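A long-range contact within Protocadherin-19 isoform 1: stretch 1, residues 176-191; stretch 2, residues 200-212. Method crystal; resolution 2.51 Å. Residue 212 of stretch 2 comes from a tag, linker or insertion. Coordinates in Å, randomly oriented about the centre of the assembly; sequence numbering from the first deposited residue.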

ATOM      1  N   ARG A 176      21.562   6.902 -32.997  1.00129.00           N
ATOM      2  CA  ARG A 176      21.122   6.940 -34.383  1.00129.53           C
ATOM      3  C   ARG A 176      20.025   5.894 -34.599  1.00118.30           C
ATOM      4  O   ARG A 176      20.217   4.708 -34.317  1.00102.26           O
ATOM      5  N   LEU A 177      18.856   6.360 -35.021  1.00107.05           N
ATOM      6  CA  LEU A 177      17.797   5.485 -35.513  1.00108.44           C
ATOM      7  C   LEU A 177      17.675   5.637 -37.014  1.00111.44           C
ATOM      8  O   LEU A 177      17.919   6.717 -37.540  1.00119.71           O
ATOM      9  N   ASP A 178      17.252   4.575 -37.694  1.00114.93           N
ATOM     10  CA  ASP A 178      16.642   4.702 -39.029  1.00116.51           C
ATOM     11  C   ASP A 178      15.691   3.548 -39.323  1.00108.03           C
ATOM     12  O   ASP A 178      16.096   2.386 -39.284  1.00104.22           O
ATOM     13  N   ARG A 179      14.466   3.881 -39.731  1.00106.93           N
ATOM     14  CA  ARG A 179      13.405   2.880 -39.923  1.00102.97           C
ATOM     15  C   ARG A 179      13.859   1.682 -40.778  1.00108.39           C
ATOM     16  O   ARG A 179      13.234   0.622 -40.730  1.00 94.15           O
ATOM     17  N   GLU A 180      14.960   1.840 -41.517  1.00121.71           N
ATOM     18  CA  GLU A 180      15.408   0.826 -42.478  1.00130.19           C
ATOM     19  C   GLU A 180      16.160  -0.299 -41.749  1.00133.06           C
ATOM     20  O   GLU A 180      15.856  -1.484 -41.937  1.00132.27           O
ATOM     21  N   GLN A 181      17.119   0.079 -40.902  1.00130.55           N
ATOM     22  CA  GLN A 181      17.882  -0.891 -40.102  1.00129.60           C
ATOM     23  C   GLN A 181      16.991  -1.578 -39.060  1.00119.42           C
ATOM     24  O   GLN A 181      16.971  -2.802 -38.953  1.00104.44           O
ATOM     25  N   ARG A 182      16.252  -0.777 -38.298  1.00122.29           N
ATOM     26  CA  ARG A 182      15.381  -1.303 -37.252  1.00118.36           C
ATOM     27  C   ARG A 182      14.041  -0.562 -37.203  1.00 99.60           C
ATOM     28  O   ARG A 182      13.981   0.652 -36.947  1.00 75.37           O
ATOM     29  N   ASP A 183      12.971  -1.340 -37.326  1.00 94.16           N
ATOM     30  CA  ASP A 183      11.625  -0.812 -37.527  1.00100.48           C
ATOM     31  C   ASP A 183      10.822  -0.750 -36.212  1.00108.54           C
ATOM     32  O   ASP A 183      10.407   0.332 -35.769  1.00 93.50           O
ATOM     33  N   MET A 184      10.547  -1.934 -35.658  1.00121.30           N
ATOM     34  CA  MET A 184       9.936  -2.111 -34.335  1.00111.74           C
ATOM     35  C   MET A 184      11.041  -2.225 -33.290  1.00109.77           C
ATOM     36  O   MET A 184      12.158  -2.638 -33.592  1.00120.76           O
ATOM     37  N   TYR A 185      10.716  -1.894 -32.049  1.00109.43           N
ATOM     38  CA  TYR A 185      11.490  -2.372 -30.907  1.00106.47           C
ATOM     39  C   TYR A 185      10.606  -3.020 -29.841  1.00102.16           C
ATOM     40  O   TYR A 185       9.425  -2.676 -29.695  1.00 92.43           O
ATOM     41  N   ASN A 186      11.176  -3.975 -29.112  1.00104.99           N
ATOM     42  CA  ASN A 186      10.615  -4.370 -27.831  1.00 97.07           C
ATOM     43  C   ASN A 186      11.484  -3.981 -26.634  1.00 92.20           C
ATOM     44  O   ASN A 186      12.580  -4.504 -26.417  1.00 82.38           O
ATOM     45  N   LEU A 187      10.971  -3.019 -25.875  1.00 92.39           N
ATOM     46  CA  LEU A 187      11.630  -2.523 -24.678  1.00 85.49           C
ATOM     47  C   LEU A 187      11.058  -3.159 -23.428  1.00 82.18           C
ATOM     48  O   LEU A 187       9.834  -3.286 -23.273  1.00 78.38           O
ATOM     49  N   THR A 188      11.930  -3.404 -22.466  1.00 82.57           N
ATOM     50  CA  THR A 188      11.482  -3.900 -21.173  1.00 83.31           C
ATOM     51  C   THR A 188      11.928  -2.936 -20.101  1.00 68.49           C
ATOM     52  O   THR A 188      13.113  -2.624 -19.967  1.00 62.00           O
ATOM     53  N   ILE A 189      10.980  -2.503 -19.292  1.00 65.29           N
ATOM     54  CA  ILE A 189      11.328  -1.817 -18.062  1.00 66.40           C
ATOM     55  C   ILE A 189      11.206  -2.733 -16.855  1.00 64.35           C
ATOM     56  O   ILE A 189      10.141  -3.283 -16.599  1.00 59.53           O
ATOM     57  N   LEU A 190      12.291  -2.816 -16.087  1.00 63.72           N
ATOM     58  CA  LEU A 190      12.332  -3.558 -14.822  1.00 60.49           C
ATOM     59  C   LEU A 190      12.299  -2.586 -13.659  1.00 53.63           C
ATOM     60  O   LEU A 190      13.100  -1.667 -13.611  1.00 58.00           O
ATOM     61  N   ALA A 191      11.425  -2.829 -12.689  1.00 53.00           N
ATOM     62  CA  ALA A 191      11.304  -1.969 -11.510  1.00 51.07           C
ATOM     63  C   ALA A 191      11.443  -2.733 -10.171  1.00 50.89           C
ATOM     64  O   ALA A 191      10.926  -3.818 -10.030  1.00 47.99           O
ATOM     65  N   ARG A 200       9.347  -6.878  -7.249  1.00 53.03           N
ATOM     66  CA  ARG A 200       9.783  -6.325  -8.485  1.00 55.13           C
ATOM     67  C   ARG A 200       8.846  -6.713  -9.611  1.00 56.15           C
ATOM     68  O   ARG A 200       7.946  -7.512  -9.440  1.00 58.59           O
ATOM     69  N   SER A 201       8.875  -5.905 -10.646  1.00 59.25           N
ATOM     70  CA  SER A 201       7.801  -5.874 -11.586  1.00 64.73           C
ATOM     71  C   SER A 201       8.425  -5.489 -12.903  1.00 62.46           C
ATOM     72  O   SER A 201       9.499  -4.882 -12.940  1.00 58.17           O
ATOM     73  N   SER A 202       7.799  -5.885 -13.989  1.00 60.36           N
ATOM     74  CA  SER A 202       8.317  -5.469 -15.262  1.00 69.76           C
ATOM     75  C   SER A 202       7.265  -5.381 -16.367  1.00 74.52           C
ATOM     76  O   SER A 202       6.208  -6.004 -16.287  1.00 75.80           O
ATOM     77  N   LYS A 203       7.502  -4.442 -17.285  1.00 80.57           N
ATOM     78  CA  LYS A 203       6.560  -4.107 -18.348  1.00 82.87           C
ATOM     79  C   LYS A 203       7.316  -4.114 -19.656  1.00 74.64           C
ATOM     80  O   LYS A 203       8.357  -3.469 -19.786  1.00 59.89           O
ATOM     81  N   SER A 204       6.846  -4.946 -20.575  1.00 83.21           N
ATOM     82  CA  SER A 204       7.367  -4.981 -21.940  1.00 90.14           C
ATOM     83  C   SER A 204       6.424  -4.253 -22.870  1.00 90.09           C
ATOM     84  O   SER A 204       5.214  -4.453 -22.810  1.00 84.12           O
ATOM     85  N   PHE A 205       6.979  -3.380 -23.703  1.00 94.80           N
ATOM     86  CA  PHE A 205       6.161  -2.528 -24.557  1.00 99.78           C
ATOM     87  C   PHE A 205       6.881  -2.135 -25.836  1.00 99.87           C
ATOM     88  O   PHE A 205       8.111  -1.978 -25.870  1.00 84.10           O
ATOM     89  N   ALA A 206       6.078  -1.923 -26.872  1.00111.52           N
ATOM     90  CA  ALA A 206       6.578  -1.774 -28.232  1.00114.93           C
ATOM     91  C   ALA A 206       6.835  -0.304 -28.561  1.00114.62           C
ATOM     92  O   ALA A 206       6.082   0.591 -28.160  1.00119.74           O
ATOM     93  N   VAL A 207       7.915  -0.066 -29.291  1.00110.17           N
ATOM     94  CA  VAL A 207       8.133   1.211 -29.955  1.00104.70           C
ATOM     95  C   VAL A 207       8.187   0.978 -31.458  1.00107.32           C
ATOM     96  O   VAL A 207       9.054   0.244 -31.929  1.00100.93           O
ATOM     97  N   LYS A 208       7.247   1.559 -32.205  1.00115.90           N
ATOM     98  CA  LYS A 208       7.334   1.544 -33.668  1.00124.83           C
ATOM     99  C   LYS A 208       7.950   2.843 -34.201  1.00111.27           C
ATOM    100  O   LYS A 208       7.595   3.933 -33.757  1.00106.47           O
ATOM    101  N   VAL A 209       8.965   2.708 -35.055  1.00103.60           N
ATOM    102  CA  VAL A 209       9.655   3.875 -35.621  1.00115.43           C
ATOM    103  C   VAL A 209       9.017   4.318 -36.950  1.00117.51           C
ATOM    104  O   VAL A 209       8.445   3.498 -37.682  1.00101.72           O
ATOM    105  N   THR A 210       9.061   5.624 -37.226  1.00131.35           N
ATOM    106  CA  THR A 210       8.714   6.141 -38.557  1.00132.95           C
ATOM    107  C   THR A 210       9.715   7.201 -39.058  1.00127.57           C
ATOM    108  O   THR A 210      10.716   7.493 -38.370  1.00 86.04           O
ATOM    109  N   ASP A 211       9.551   7.536 -40.354  1.00146.25           N
ATOM    110  CA  ASP A 211      10.189   8.684 -41.046  1.00137.03           C
ATOM    111  C   ASP A 211       9.364   9.968 -40.968  1.00136.29           C
ATOM    112  O   ASP A 211       9.930  11.062 -40.963  1.00139.17           O
ATOM    113  N   LEU A 212       8.042   9.836 -41.080  1.00127.97           N
ATOM    114  CA  LEU A 212       7.110  10.797 -40.470  1.00124.79           C
ATOM    115  C   LEU A 212       5.733  10.144 -40.349  1.00115.30           C
ATOM    116  O   LEU A 212       5.553   8.995 -40.752  1.00 98.51           O
TER

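Residues 184-191 and 200-210 pair as antiparallel strands, and alternation along the backbone sends their side chains to two unlike faces of the sheet. The packing centres on Val 209, Phe 205, and Arg 179, in the loop before the first strand.

Val 209 (chi1 t) has the largest area covered by the other stretch. Its CA-to-CB bond points toward the loop before the first strand, and its backbone N donates to Asp 183 O at 2.9 Å. A compact, branched residue suits this pocket: its CG2 lies 4.0 Å from CE1 of Tyr 185, at the ring edge, and 4.4 Å from CD2 of Leu 177.

Arg 179 extends along the outside of this valine, its chi1 and chi2 both t, with its CD 3.5 Å from Val 209 O. Its guanidinium then presents one face to Asp 211. The salt bridge is long, NH2 of Arg 179 to OD2 of Asp 211 at 3.7 Å, and the oxygen lies well out of the guanidinium plane, so charge attraction acts without a directed hydrogen bond. Asp 211 also has a like-charged neighbour, since OE1 of Glu 180 stands 3.7 Å from OD1 of Asp 211.

Phe 205 adopts chi1 p, which brings its ring nearer the first strand. CB of Leu 187 (m, t) sits over the ring face, 4.0 Å from the centroid in a CH-pi contact, while CG1 of Ile 189 (m, t) meets the edge, 3.6 Å from CE1 of Phe 205. Leu 187 CD1 continues the apolar layer to Val 207 CG2 at 4.1 Å.

The face carrying Met 184, Asn 186 and Thr 188 is more open and mixed. There Met 184 lays its flexible chain across the neighbouring strand, SD 3.5 Å from CB of Lys 208 and CE 4.0 Å from CB of Ala 206.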

ATOM      1  CB  ARG A 176      22.311   6.675 -35.324  1.00140.82           C
ATOM      2  CG  ARG A 176      22.003   6.879 -36.805  1.00142.82           C
ATOM      3  CD  ARG A 176      22.998   7.812 -37.480  1.00138.16           C
ATOM      4  NE  ARG A 176      22.903   9.174 -36.947  1.00142.97           N
ATOM      5  CZ  ARG A 176      23.227  10.281 -37.614  1.00142.45           C
ATOM      6  NH1 ARG A 176      23.660  10.217 -38.870  1.00146.12           N
ATOM      7  NH2 ARG A 176      23.112  11.467 -37.022  1.00124.29           N
ATOM      8  CB  LEU A 177      16.472   5.890 -34.881  1.00111.24           C
ATOM      9  CG  LEU A 177      16.404   5.710 -33.366  1.00104.24           C
ATOM     10  CD1 LEU A 177      15.605   6.812 -32.692  1.00101.29           C
ATOM     11  CD2 LEU A 177      15.798   4.353 -33.073  1.00105.11           C
ATOM     12  CB  ASP A 178      17.706   4.801 -40.142  1.00118.93           C
ATOM     13  CG  ASP A 178      18.808   3.765 -40.003  1.00117.98           C
ATOM     14  OD1 ASP A 178      18.980   3.211 -38.899  1.00132.14           O
ATOM     15  OD2 ASP A 178      19.513   3.509 -40.997  1.00115.91           O
ATOM     16  CB  ARG A 179      12.137   3.521 -40.528  1.00 96.29           C
ATOM     17  CG  ARG A 179      10.872   2.689 -40.326  1.00100.69           C
ATOM     18  CD  ARG A 179       9.644   3.307 -40.978  1.00107.31           C
ATOM     19  NE  ARG A 179       9.546   2.972 -42.399  1.00124.54           N
ATOM     20  CZ  ARG A 179       8.907   3.703 -43.309  1.00132.05           C
ATOM     21  NH1 ARG A 179       8.907   3.320 -44.581  1.00138.30           N
ATOM     22  NH2 ARG A 179       8.265   4.814 -42.962  1.00138.54           N
ATOM     23  CB  GLU A 180      16.299   1.431 -43.588  1.00142.52           C
ATOM     24  CG  GLU A 180      16.284   2.955 -43.740  1.00154.57           C
ATOM     25  CD  GLU A 180      14.904   3.536 -44.013  1.00159.11           C
ATOM     26  OE1 GLU A 180      14.591   4.616 -43.458  1.00145.58           O
ATOM     27  OE2 GLU A 180      14.146   2.929 -44.801  1.00156.69           O
ATOM     28  CB  GLN A 181      19.072  -0.208 -39.403  1.00135.77           C
ATOM     29  CG  GLN A 181      20.199   0.241 -40.335  1.00136.58           C
ATOM     30  CD  GLN A 181      21.253  -0.838 -40.578  1.00138.76           C
ATOM     31  OE1 GLN A 181      21.829  -1.392 -39.638  1.00131.26           O
ATOM     32  NE2 GLN A 181      21.540  -1.108 -41.845  1.00132.17           N
ATOM     33  CB  ARG A 182      16.084  -1.234 -35.889  1.00129.35           C
ATOM     34  CG  ARG A 182      17.108  -2.338 -35.644  1.00133.60           C
ATOM     35  CD  ARG A 182      16.449  -3.630 -35.176  1.00134.73           C
ATOM     36  NE  ARG A 182      16.328  -3.700 -33.716  1.00130.31           N
ATOM     37  CZ  ARG A 182      15.386  -4.376 -33.061  1.00120.58           C
ATOM     38  NH1 ARG A 182      15.364  -4.364 -31.735  1.00121.74           N
ATOM     39  NH2 ARG A 182      14.454  -5.054 -33.718  1.00117.20           N
ATOM     40  CB  ASP A 183      10.921  -1.712 -38.546  1.00105.94           C
ATOM     41  CG  ASP A 183       9.414  -1.623 -38.476  1.00113.23           C
ATOM     42  OD1 ASP A 183       8.869  -0.495 -38.543  1.00121.47           O
ATOM     43  OD2 ASP A 183       8.777  -2.700 -38.433  1.00116.27           O
ATOM     44  CB  MET A 184       9.093  -3.398 -34.314  1.00112.37           C
ATOM     45  CG  MET A 184       7.873  -3.365 -33.400  1.00126.65           C
ATOM     46  SD  MET A 184       6.598  -2.171 -33.888  1.00149.71           S
ATOM     47  CE  MET A 184       5.121  -2.867 -33.146  1.00136.42           C
ATOM     48  CB  TYR A 185      12.266  -1.219 -30.296  1.00101.06           C
ATOM     49  CG  TYR A 185      13.440  -0.775 -31.124  1.00 98.88           C
ATOM     50  CD1 TYR A 185      13.297   0.188 -32.104  1.00103.78           C
ATOM     51  CD2 TYR A 185      14.708  -1.286 -30.889  1.00105.63           C
ATOM     52  CE1 TYR A 185      14.391   0.631 -32.837  1.00105.77           C
ATOM     53  CE2 TYR A 185      15.807  -0.851 -31.611  1.00107.52           C
ATOM     54  CZ  TYR A 185      15.645   0.108 -32.587  1.00104.29           C
ATOM     55  OH  TYR A 185      16.734   0.522 -33.319  1.00 90.77           O
ATOM     56  CB  ASN A 186      10.256  -5.846 -27.820  1.00103.40           C
ATOM     57  CG  ASN A 186       8.815  -6.071 -27.423  1.00115.58           C
ATOM     58  OD1 ASN A 186       7.930  -6.057 -28.277  1.00124.37           O
ATOM     59  ND2 ASN A 186       8.552  -6.109 -26.114  1.00112.56           N
ATOM     60  CB  LEU A 187      11.414  -1.018 -24.569  1.00 81.20           C
ATOM     61  CG  LEU A 187      11.976  -0.156 -25.689  1.00 73.24           C
ATOM     62  CD1 LEU A 187      12.049   1.278 -25.189  1.00 77.52           C
ATOM     63  CD2 LEU A 187      13.347  -0.633 -26.162  1.00 69.34           C
ATOM     64  CB  THR A 188      12.058  -5.296 -20.861  1.00 94.14           C
ATOM     65  OG1 THR A 188      13.487  -5.238 -20.928  1.00118.84           O
ATOM     66  CG2 THR A 188      11.563  -6.338 -21.862  1.00 90.43           C
ATOM     67  CB  ILE A 189      10.439  -0.599 -17.864  1.00 66.00           C
ATOM     68  CG1 ILE A 189      10.398   0.162 -19.204  1.00 65.48           C
ATOM     69  CG2 ILE A 189      10.942   0.195 -16.666  1.00 64.21           C
ATOM     70  CD1 ILE A 189      10.222   1.658 -19.126  1.00 66.35           C
ATOM     71  CB  LEU A 190      13.631  -4.363 -14.776  1.00 66.60           C
ATOM     72  CG  LEU A 190      13.983  -5.176 -13.539  1.00 77.11           C
ATOM     73  CD1 LEU A 190      12.968  -6.285 -13.272  1.00 81.13           C
ATOM     74  CD2 LEU A 190      15.380  -5.745 -13.722  1.00 82.56           C
ATOM     75  CB  ALA A 191       9.961  -1.244 -11.553  1.00 52.93           C
ATOM     76  CB  ARG A 200      11.259  -6.665  -8.758  1.00 54.37           C
ATOM     77  CG  ARG A 200      11.584  -8.128  -8.923  1.00 53.19           C
ATOM     78  CD  ARG A 200      12.887  -8.368  -9.678  1.00 55.01           C
ATOM     79  NE  ARG A 200      14.088  -7.965  -8.932  1.00 57.21           N
ATOM     80  CZ  ARG A 200      15.313  -7.869  -9.455  1.00 60.42           C
ATOM     81  NH1 ARG A 200      15.539  -8.151 -10.728  1.00 64.60           N
ATOM     82  NH2 ARG A 200      16.319  -7.422  -8.725  1.00 66.21           N
ATOM     83  CB  SER A 201       6.760  -4.849 -11.143  1.00 70.34           C
ATOM     84  OG  SER A 201       5.915  -4.505 -12.217  1.00 74.22           O
ATOM     85  CB  SER A 202       9.542  -6.311 -15.651  1.00 70.67           C
ATOM     86  OG  SER A 202       9.205  -7.643 -15.937  1.00 73.75           O
ATOM     87  CB  LYS A 203       5.955  -2.720 -18.119  1.00 92.63           C
ATOM     88  CG  LYS A 203       4.996  -2.272 -19.211  1.00105.83           C
ATOM     89  CD  LYS A 203       3.941  -1.318 -18.667  1.00112.98           C
ATOM     90  CE  LYS A 203       3.542  -0.255 -19.686  1.00118.79           C
ATOM     91  NZ  LYS A 203       2.671  -0.800 -20.760  1.00124.03           N
ATOM     92  CB  SER A 204       7.515  -6.416 -22.413  1.00 87.72           C
ATOM     93  OG  SER A 204       8.715  -6.956 -21.907  1.00 94.55           O
ATOM     94  CB  PHE A 205       5.732  -1.271 -23.807  1.00100.89           C
ATOM     95  CG  PHE A 205       6.844  -0.301 -23.582  1.00 95.34           C
ATOM     96  CD1 PHE A 205       7.796  -0.535 -22.606  1.00 97.72           C
ATOM     97  CD2 PHE A 205       6.975   0.813 -24.378  1.00 92.35           C
ATOM     98  CE1 PHE A 205       8.841   0.346 -22.410  1.00 95.60           C
ATOM     99  CE2 PHE A 205       8.017   1.698 -24.190  1.00 92.34           C
ATOM    100  CZ  PHE A 205       8.954   1.467 -23.204  1.00 92.17           C
ATOM    101  CB  ALA A 206       5.589  -2.372 -29.220  1.00112.21           C
ATOM    102  CB  VAL A 207       9.463   1.810 -29.498  1.00 96.55           C
ATOM    103  CG1 VAL A 207       9.910   2.924 -30.425  1.00 90.18           C
ATOM    104  CG2 VAL A 207       9.332   2.302 -28.071  1.00102.26           C
ATOM    105  CB  LYS A 208       5.972   1.216 -34.308  1.00133.22           C
ATOM    106  CG  LYS A 208       5.054   2.392 -34.614  1.00136.46           C
ATOM    107  CD  LYS A 208       4.238   2.157 -35.887  1.00145.43           C
ATOM    108  CE  LYS A 208       3.298   0.959 -35.782  1.00142.27           C
ATOM    109  NZ  LYS A 208       2.348   0.880 -36.933  1.00139.85           N
ATOM    110  CB  VAL A 209      11.159   3.586 -35.831  1.00112.17           C
ATOM    111  CG1 VAL A 209      11.895   4.818 -36.350  1.00110.72           C
ATOM    112  CG2 VAL A 209      11.784   3.124 -34.529  1.00106.40           C
ATOM    113  CB  THR A 210       7.254   6.682 -38.641  1.00132.01           C
ATOM    114  OG1 THR A 210       6.455   6.163 -37.566  1.00119.43           O
ATOM    115  CG2 THR A 210       6.605   6.283 -39.982  1.00127.10           C
ATOM    116  CB  ASP A 211      10.391   8.378 -42.537  1.00133.41           C
ATOM    117  CG  ASP A 211      11.334   7.214 -42.780  1.00141.43           C
ATOM    118  OD1 ASP A 211      12.085   6.835 -41.858  1.00149.80           O
ATOM    119  OD2 ASP A 211      11.346   6.690 -43.913  1.00148.07           O
ATOM    120  CB  LEU A 212       7.036  12.103 -41.294  1.00127.42           C
ATOM    121  CG  LEU A 212       6.610  13.429 -40.626  1.00122.41           C
ATOM    122  CD1 LEU A 212       7.087  13.575 -39.181  1.00114.15           C
ATOM    123  CD2 LEU A 212       7.098  14.602 -41.467  1.00115.89           C
TER